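Local structure of ORF59 (Human herpesvirus 8, 3HSL) at residues V16-L21 and A106-A111; R262-P267 and L298-L303; G268-G273 and G286-C291. The protein serves as the accessory subunit of the viral DNA polymerase in lytic replication, raising its processivity, probably as a sliding clamp. All blocks are in the same frame, centred on the assembly; numbering follows the deposited sequence.

Helix 18-35 runs past all three contacts. Contact 1 lies at its first turn, where the helix leaves strand 12-16; further along, I31 and A34 meet L263 of contact 2, and V27 meets W269 and F270 of contact 3. Contacts 2 and 3 are direct neighbours, with centres 10 Å apart: L298 O and G286 N, 2.8 Å apart, probably form a hydrogen bond between adjacent strands, and C264 O packs on F270 CB. Contact 1 stands apart, its centre 25 Å from that of contact 2 and 23 Å from that of contact 3. Together they join strands of a clamp-family chain to the turns and helix ends beside them.

Contact 1 (V16-L21 and A106-A111); sequences VDVTLL and ANVLDA
The flat groups that V16 and V18 meet here are peptide carbonyls, those of A111 and L109. V16 N comes to A111 O from a position tilted 31° out of the carbonyl plane, and the hydrogen bond, 2.9 Å from V16 N to A111 O, is fairly straight at the hydrogen (160°). V16 CB also rests near that oxygen, while L109 O is touched by the methyl V18 CG2 at 3.7 Å. The remaining flat group, the carboxylate of D17, turns to its own helix: D17 OD1 caps the helix by accepting from L20 N, which lies above the carboxylate plane.

V18 carries the apolar part. With chi1 at -63°, CG1 lies anti to the carbonyl carbon and CG2 takes the crowded position between N and C. V18 CG1 packs on A111 CB at 3.7 Å and on V108 CG1 at 4.0 Å, the V18 and V108 side chains crossing at about a right angle. Behind this, A111 leans on L103 and I135, and V108 on I135 and Y137. On the far side of the strand L109 and D110 both face S136 in a classic beta bulge.

What results is a strand-to-helix junction: strand 12-16 pairs antiparallel with strand 108-116, then D17, as N-cap, starts helix 18-35.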
loop_
_atom_site.group_PDB
_atom_site.type_symbol
_atom_site.label_atom_id
_atom_site.label_comp_id
_atom_site.label_asym_id
_atom_site.label_seq_id
_atom_site.Cartn_x
_atom_site.Cartn_y
_atom_site.Cartn_z
ATOM N N VAL A 16 18.631 -2.026 -14.428
ATOM C CA VAL A 16 17.279 -1.799 -14.967
ATOM C C VAL A 16 17.128 -0.447 -15.687
ATOM O O VAL A 16 17.422 0.595 -15.109
ATOM C CB VAL A 16 16.251 -1.908 -13.816
ATOM C CG1 VAL A 16 14.824 -1.687 -14.313
ATOM C CG2 VAL A 16 16.386 -3.271 -13.130
ATOM N N ASP A 17 16.675 -0.463 -16.941
ATOM C CA ASP A 17 16.497 0.784 -17.701
ATOM C C ASP A 17 15.211 1.470 -17.219
ATOM O O ASP A 17 14.138 1.340 -17.841
ATOM C CB ASP A 17 16.449 0.494 -19.205
ATOM C CG ASP A 17 16.360 1.761 -20.047
ATOM O OD1 ASP A 17 15.953 2.825 -19.525
ATOM O OD2 ASP A 17 16.699 1.695 -21.247
ATOM N N VAL A 18 15.324 2.202 -16.111
ATOM C CA VAL A 18 14.161 2.866 -15.512
ATOM C C VAL A 18 13.504 3.907 -16.396
ATOM O O VAL A 18 12.305 4.155 -16.276
ATOM C CB VAL A 18 14.452 3.415 -14.115
ATOM C CG1 VAL A 18 14.787 2.256 -13.175
ATOM C CG2 VAL A 18 15.566 4.430 -14.153
ATOM N N THR A 19 14.305 4.502 -17.278
ATOM C CA THR A 19 13.841 5.517 -18.222
ATOM C C THR A 19 12.837 4.890 -19.191
ATOM O O THR A 19 11.856 5.523 -19.588
ATOM C CB THR A 19 15.027 6.098 -19.010
ATOM O OG1 THR A 19 16.021 6.593 -18.097
ATOM C CG2 THR A 19 14.571 7.218 -19.936
ATOM N N LEU A 20 13.106 3.639 -19.560
ATOM C CA LEU A 20 12.264 2.885 -20.455
ATOM C C LEU A 20 11.023 2.453 -19.713
ATOM O O LEU A 20 9.921 2.475 -20.266
ATOM C CB LEU A 20 13.011 1.656 -20.982
ATOM C CG LEU A 20 12.230 0.552 -21.719
ATOM C CD1 LEU A 20 11.422 1.084 -22.903
ATOM C CD2 LEU A 20 13.195 -0.513 -22.179
ATOM N N LEU A 21 11.192 2.057 -18.458
ATOM C CA LEU A 21 10.045 1.645 -17.688
ATOM C C LEU A 21 9.088 2.809 -17.434
ATOM O O LEU A 21 7.885 2.603 -17.313
ATOM C CB LEU A 21 10.459 0.955 -16.398
ATOM C CG LEU A 21 11.294 -0.328 -16.545
ATOM C CD1 LEU A 21 11.437 -0.924 -15.170
ATOM C CD2 LEU A 21 10.660 -1.355 -17.479
ATOM N N ALA A 106 7.685 6.573 -9.866
ATOM C CA ALA A 106 7.924 7.829 -10.571
ATOM C C ALA A 106 9.215 8.492 -10.098
ATOM O O ALA A 106 10.060 8.913 -10.899
ATOM C CB ALA A 106 6.746 8.785 -10.374
ATOM N N ASN A 107 9.373 8.583 -8.788
ATOM C CA ASN A 107 10.549 9.253 -8.223
ATOM C C ASN A 107 11.789 8.338 -8.183
ATOM O O ASN A 107 12.635 8.507 -7.300
ATOM C CB ASN A 107 10.179 9.808 -6.823
ATOM C CG ASN A 107 11.109 10.900 -6.325
ATOM O OD1 ASN A 107 12.154 11.169 -6.902
ATOM N ND2 ASN A 107 10.717 11.544 -5.228
ATOM N N VAL A 108 11.890 7.381 -9.124
ATOM C CA VAL A 108 13.038 6.462 -9.182
ATOM C C VAL A 108 14.113 7.000 -10.104
ATOM O O VAL A 108 13.849 7.345 -11.234
ATOM C CB VAL A 108 12.668 5.014 -9.567
ATOM C CG1 VAL A 108 13.922 4.181 -9.818
ATOM C CG2 VAL A 108 11.830 4.365 -8.480
ATOM N N LEU A 109 15.331 7.050 -9.576
ATOM C CA LEU A 109 16.506 7.571 -10.247
ATOM C C LEU A 109 17.261 6.466 -10.973
ATOM O O LEU A 109 17.668 6.648 -12.103
ATOM C CB LEU A 109 17.404 8.204 -9.185
ATOM C CG LEU A 109 18.285 9.365 -9.617
ATOM C CD1 LEU A 109 17.338 10.458 -10.047
ATOM C CD2 LEU A 109 19.129 9.855 -8.465
ATOM N N ASP A 110 17.432 5.325 -10.306
ATOM C CA ASP A 110 18.123 4.130 -10.822
ATOM C C ASP A 110 17.686 2.852 -10.099
ATOM O O ASP A 110 17.170 2.919 -8.992
ATOM C CB ASP A 110 19.632 4.322 -10.717
ATOM C CG ASP A 110 20.133 5.334 -11.718
ATOM O OD1 ASP A 110 19.530 5.346 -12.837
ATOM O OD2 ASP A 110 21.105 6.109 -11.419
ATOM N N ALA A 111 17.895 1.698 -10.726
ATOM C CA ALA A 111 17.521 0.408 -10.144
ATOM C C ALA A 111 18.328 -0.742 -10.727
ATOM O O ALA A 111 18.741 -0.694 -11.888
ATOM C CB ALA A 111 16.030 0.144 -10.343
#

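Contact 2 (R262-P267 and L298-L303); sequences RLCKVP and LSVLLL
L298 and C264 each push a bump into a hollow of the other segment. The bump on the strand is the methyl L298 CD2. It enters a hollow in the turn that follows the helix, bounded by L263 O, C264 CA and V266 CG2. L298 CD2 lies 3.5 Å from L263 O. V266 CG2 forms one wall of the hollow, 4.0 Å from L298 CD2; the V266 and L298 side chains cross at about a right angle.

The bump on the turn is C264 SG. Its chi1 of -58° sets the sulfur anti to the carbonyl carbon and beside the backbone N. From there it settles into the dip between L298 and V300, two residues apart on the strand and both turned toward the turn, over S299, whose CB points away. C264 SG lies 4.2 Å from S299 CA and 4.0 Å from V300 CG2, with L298 CG slightly further off. One methyl of V300 is therefore the second lip of the dip, and L263 comes up beside it more loosely, CD1 of L263 standing 4.8 Å from V300 CG2.

No hydrogen bond links the two segments; the contact is van der Waals packing. S299 keeps its polar end on the reverse face, where OG is hydrogen-bonded to E283.

Around this, strand 296-302 runs between strand 61-67, through S299 with G64, and strand 282-288, through V300 with V284. V300 and L302 also face A260 of helix 254-263, and C264 leans on V284. Helix 18-35 also packs against the turn: I31 and A34 meet L263, H30 meets V266, and H30 NE2 gives a hydrogen bond to R262 O.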
loop_
_atom_site.group_PDB
_atom_site.type_symbol
_atom_site.label_atom_id
_atom_site.label_comp_id
_atom_site.label_asym_id
_atom_site.label_seq_id
_atom_site.Cartn_x
_atom_site.Cartn_y
_atom_site.Cartn_z
ATOM N N ARG A 262 -10.530 -6.771 -19.482
ATOM C CA ARG A 262 -10.405 -5.491 -18.833
ATOM C C ARG A 262 -8.936 -5.102 -18.674
ATOM O O ARG A 262 -8.589 -3.933 -18.807
ATOM C CB ARG A 262 -11.239 -5.523 -17.552
ATOM C CG ARG A 262 -11.306 -4.238 -16.736
ATOM C CD ARG A 262 -12.772 -4.065 -16.201
ATOM N NE ARG A 262 -13.281 -5.114 -15.309
ATOM C CZ ARG A 262 -13.515 -4.961 -14.000
ATOM N NH1 ARG A 262 -13.297 -3.788 -13.390
ATOM N NH2 ARG A 262 -13.977 -5.992 -13.297
ATOM N N LEU A 263 -8.086 -6.092 -18.397
ATOM C CA LEU A 263 -6.638 -5.912 -18.228
ATOM C C LEU A 263 -5.898 -5.607 -19.533
ATOM O O LEU A 263 -4.920 -4.858 -19.539
ATOM C CB LEU A 263 -6.015 -7.149 -17.538
ATOM C CG LEU A 263 -6.306 -7.363 -16.033
ATOM C CD1 LEU A 263 -6.105 -8.814 -15.509
ATOM C CD2 LEU A 263 -5.580 -6.340 -15.132
ATOM N N CYS A 264 -6.365 -6.189 -20.629
ATOM C CA CYS A 264 -5.734 -5.973 -21.929
ATOM C C CYS A 264 -6.266 -4.747 -22.697
ATOM O O CYS A 264 -5.865 -4.499 -23.838
ATOM C CB CYS A 264 -5.838 -7.224 -22.766
ATOM S SG CYS A 264 -5.079 -8.588 -21.931
ATOM N N LYS A 265 -7.165 -3.997 -22.062
ATOM C CA LYS A 265 -7.724 -2.790 -22.629
ATOM C C LYS A 265 -7.003 -1.672 -21.871
ATOM O O LYS A 265 -7.481 -1.212 -20.819
ATOM C CB LYS A 265 -9.239 -2.735 -22.383
ATOM C CG LYS A 265 -10.008 -1.517 -22.962
ATOM C CD LYS A 265 -10.024 -1.523 -24.501
ATOM C CE LYS A 265 -10.904 -0.431 -25.128
ATOM N NZ LYS A 265 -10.402 0.934 -24.839
ATOM N N VAL A 266 -5.856 -1.243 -22.403
ATOM C CA VAL A 266 -5.057 -0.180 -21.797
ATOM C C VAL A 266 -5.141 1.046 -22.702
ATOM O O VAL A 266 -4.507 1.076 -23.759
ATOM C CB VAL A 266 -3.578 -0.598 -21.648
ATOM C CG1 VAL A 266 -2.785 0.493 -20.911
ATOM C CG2 VAL A 266 -3.468 -1.914 -20.915
ATOM N N PRO A 267 -5.923 2.060 -22.294
ATOM C CA PRO A 267 -6.136 3.305 -23.057
ATOM C C PRO A 267 -4.858 3.990 -23.541
ATOM O O PRO A 267 -4.025 4.401 -22.744
ATOM C CB PRO A 267 -6.898 4.194 -22.067
ATOM C CG PRO A 267 -7.679 3.203 -21.247
ATOM C CD PRO A 267 -6.693 2.069 -21.036
ATOM N N LEU A 298 1.519 -8.033 -23.724
ATOM C CA LEU A 298 0.568 -8.218 -22.642
ATOM C C LEU A 298 -0.559 -9.156 -23.066
ATOM O O LEU A 298 -1.258 -8.889 -24.048
ATOM C CB LEU A 298 -0.035 -6.871 -22.226
ATOM C CG LEU A 298 -1.066 -6.873 -21.076
ATOM C CD1 LEU A 298 -0.434 -7.371 -19.789
ATOM C CD2 LEU A 298 -1.716 -5.513 -20.831
ATOM N N SER A 299 -0.747 -10.253 -22.337
ATOM C CA SER A 299 -1.840 -11.162 -22.677
ATOM C C SER A 299 -2.216 -11.979 -21.473
ATOM O O SER A 299 -1.522 -11.950 -20.476
ATOM C CB SER A 299 -1.458 -12.101 -23.818
ATOM O OG SER A 299 -0.510 -13.046 -23.379
ATOM N N VAL A 300 -3.321 -12.706 -21.577
ATOM C CA VAL A 300 -3.800 -13.561 -20.504
ATOM C C VAL A 300 -4.213 -14.877 -21.139
ATOM O O VAL A 300 -5.027 -14.896 -22.037
ATOM C CB VAL A 300 -5.028 -12.967 -19.777
ATOM C CG1 VAL A 300 -5.465 -13.880 -18.678
ATOM C CG2 VAL A 300 -4.743 -11.553 -19.208
ATOM N N LEU A 301 -3.646 -15.976 -20.673
ATOM C CA LEU A 301 -3.981 -17.291 -21.181
ATOM C C LEU A 301 -5.168 -17.807 -20.391
ATOM O O LEU A 301 -5.091 -17.918 -19.165
ATOM C CB LEU A 301 -2.808 -18.235 -20.988
ATOM C CG LEU A 301 -1.511 -17.774 -21.644
ATOM C CD1 LEU A 301 -0.391 -18.752 -21.410
ATOM C CD2 LEU A 301 -1.717 -17.554 -23.121
ATOM N N LEU A 302 -6.266 -18.118 -21.081
ATOM C CA LEU A 302 -7.462 -18.637 -20.418
ATOM C C LEU A 302 -7.430 -20.135 -20.494
ATOM O O LEU A 302 -7.418 -20.713 -21.585
ATOM C CB LEU A 302 -8.743 -18.112 -21.060
ATOM C CG LEU A 302 -8.978 -16.607 -21.025
ATOM C CD1 LEU A 302 -10.300 -16.352 -21.704
ATOM C CD2 LEU A 302 -8.996 -16.044 -19.611
ATOM N N LEU A 303 -7.418 -20.766 -19.333
ATOM C CA LEU A 303 -7.381 -22.214 -19.274
ATOM C C LEU A 303 -8.741 -22.837 -19.482
ATOM O O LEU A 303 -9.765 -22.330 -19.015
ATOM C CB LEU A 303 -6.755 -22.679 -17.966
ATOM C CG LEU A 303 -5.279 -22.303 -17.843
ATOM C CD1 LEU A 303 -4.760 -22.438 -16.421
ATOM C CD2 LEU A 303 -4.468 -23.134 -18.817
#

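Contact 3 (G268-G273 and G286-C291); sequences GWFTPG and GVPTGC
F270 and T271 hold the tight half of this contact against G286 and V287. F270 CB rests 3.6 Å from G286 CA, where glycine has no side chain in the way. The ring follows it across the neighbouring strand: F270 CD1 comes within 3.3 Å of G286 O, and V287 C lies at the ring edge, near its plane. Next to it the backbones of T271 and V287 grip each other twice, as a hydrogen-bonded antiparallel pair. The bond from V287 N to T271 O is the straighter (166°); T271 N to V287 O is more bent (141°). On the opposite face from the ring, V287 CG2 reaches G273 CA.

The solvent side begins at T289, and it is still well tied. There W269 O is gripped by T289 N at 2.7 Å and more weakly by T289 OG1, and the CA-H of P288 adds a further contact to the same oxygen. T289 holds its methyl, CG2, anti to the carbonyl carbon, and this meets T271 CG2 at 3.5 Å, the two side chains crossing obliquely. Only G268 and G290, exposed and contributing little, are loose here.

The ring of F270 goes inward to V27 and V296, the indole of W269 to R26 and V27 of helix 18-35, and V287 to W230 and K234.

Strands 270-276 and 282-288 thus form an antiparallel beta hairpin, entered through a classic beta bulge in which W269 and F270 both face V266.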
loop_
_atom_site.group_PDB
_atom_site.type_symbol
_atom_site.label_atom_id
_atom_site.label_comp_id
_atom_site.label_asym_id
_atom_site.label_seq_id
_atom_site.Cartn_x
_atom_site.Cartn_y
_atom_site.Cartn_z
ATOM N N GLY A 268 -4.740 4.094 -24.861
ATOM C CA GLY A 268 -3.591 4.705 -25.515
ATOM C C GLY A 268 -2.485 3.690 -25.722
ATOM O O GLY A 268 -1.372 4.056 -26.108
ATOM N N TRP A 269 -2.792 2.414 -25.467
ATOM C CA TRP A 269 -1.810 1.338 -25.589
ATOM C C TRP A 269 -2.276 0.018 -26.201
ATOM O O TRP A 269 -1.859 -0.339 -27.300
ATOM C CB TRP A 269 -1.190 1.057 -24.217
ATOM C CG TRP A 269 -0.293 2.141 -23.759
ATOM C CD1 TRP A 269 -0.659 3.336 -23.216
ATOM C CD2 TRP A 269 1.134 2.136 -23.799
ATOM N NE1 TRP A 269 0.452 4.078 -22.916
ATOM C CE2 TRP A 269 1.567 3.363 -23.264
ATOM C CE3 TRP A 269 2.085 1.213 -24.236
ATOM C CZ2 TRP A 269 2.913 3.694 -23.154
ATOM C CZ3 TRP A 269 3.408 1.529 -24.131
ATOM C CH2 TRP A 269 3.821 2.762 -23.591
ATOM N N PHE A 270 -3.135 -0.701 -25.487
ATOM C CA PHE A 270 -3.620 -1.990 -25.959
ATOM C C PHE A 270 -5.123 -2.072 -26.014
ATOM O O PHE A 270 -5.815 -1.340 -25.314
ATOM C CB PHE A 270 -3.117 -3.138 -25.060
ATOM C CG PHE A 270 -1.630 -3.260 -25.003
ATOM C CD1 PHE A 270 -0.926 -3.810 -26.063
ATOM C CD2 PHE A 270 -0.927 -2.829 -23.883
ATOM C CE1 PHE A 270 0.453 -3.926 -26.013
ATOM C CE2 PHE A 270 0.462 -2.941 -23.820
ATOM C CZ PHE A 270 1.151 -3.490 -24.889
ATOM N N THR A 271 -5.590 -2.984 -26.862
ATOM C CA THR A 271 -7.000 -3.288 -27.066
ATOM C C THR A 271 -7.055 -4.823 -27.201
ATOM O O THR A 271 -6.199 -5.411 -27.866
ATOM C CB THR A 271 -7.585 -2.561 -28.298
ATOM O OG1 THR A 271 -9.002 -2.732 -28.333
ATOM C CG2 THR A 271 -6.969 -3.059 -29.613
ATOM N N PRO A 272 -8.054 -5.472 -26.573
ATOM C CA PRO A 272 -8.190 -6.925 -26.564
ATOM C C PRO A 272 -8.362 -7.624 -27.897
ATOM O O PRO A 272 -9.070 -7.143 -28.777
ATOM C CB PRO A 272 -9.458 -7.158 -25.723
ATOM C CG PRO A 272 -9.623 -5.952 -24.923
ATOM C CD PRO A 272 -9.143 -4.841 -25.809
ATOM N N GLY A 273 -7.697 -8.764 -28.016
ATOM C CA GLY A 273 -7.770 -9.609 -29.186
ATOM C C GLY A 273 -7.856 -11.025 -28.647
ATOM O O GLY A 273 -7.174 -11.356 -27.668
ATOM N N GLY A 286 -3.422 -8.062 -25.697
ATOM C CA GLY A 286 -3.451 -6.638 -25.859
ATOM C C GLY A 286 -2.844 -6.406 -27.223
ATOM O O GLY A 286 -1.671 -6.707 -27.449
ATOM N N VAL A 287 -3.647 -5.876 -28.138
ATOM C CA VAL A 287 -3.194 -5.595 -29.486
ATOM C C VAL A 287 -2.818 -4.129 -29.438
ATOM O O VAL A 287 -3.655 -3.307 -29.074
ATOM C CB VAL A 287 -4.301 -5.914 -30.530
ATOM C CG1 VAL A 287 -3.892 -5.507 -31.916
ATOM C CG2 VAL A 287 -4.620 -7.391 -30.512
ATOM N N PRO A 288 -1.562 -3.793 -29.796
ATOM C CA PRO A 288 -1.077 -2.400 -29.773
ATOM C C PRO A 288 -1.952 -1.431 -30.566
ATOM O O PRO A 288 -2.266 -1.691 -31.726
ATOM C CB PRO A 288 0.336 -2.485 -30.372
ATOM C CG PRO A 288 0.454 -3.814 -30.965
ATOM C CD PRO A 288 -0.511 -4.722 -30.235
ATOM N N THR A 289 -2.337 -0.330 -29.933
ATOM C CA THR A 289 -3.171 0.683 -30.559
ATOM C C THR A 289 -2.300 1.886 -30.893
ATOM O O THR A 289 -2.639 2.728 -31.725
ATOM C CB THR A 289 -4.312 1.130 -29.612
ATOM O OG1 THR A 289 -3.769 1.722 -28.427
ATOM C CG2 THR A 289 -5.157 -0.047 -29.210
ATOM N N GLY A 290 -1.161 1.948 -30.219
ATOM C CA GLY A 290 -0.231 3.037 -30.394
ATOM C C GLY A 290 1.044 2.644 -31.089
ATOM O O GLY A 290 1.106 1.630 -31.794
ATOM N N CYS A 291 2.057 3.473 -30.867
ATOM C CA CYS A 291 3.361 3.326 -31.484
ATOM C C CYS A 291 4.572 3.267 -30.531
ATOM O O CYS A 291 5.722 3.367 -30.978
ATOM C CB CYS A 291 3.518 4.473 -32.477
ATOM S SG CYS A 291 5.117 4.562 -33.241
#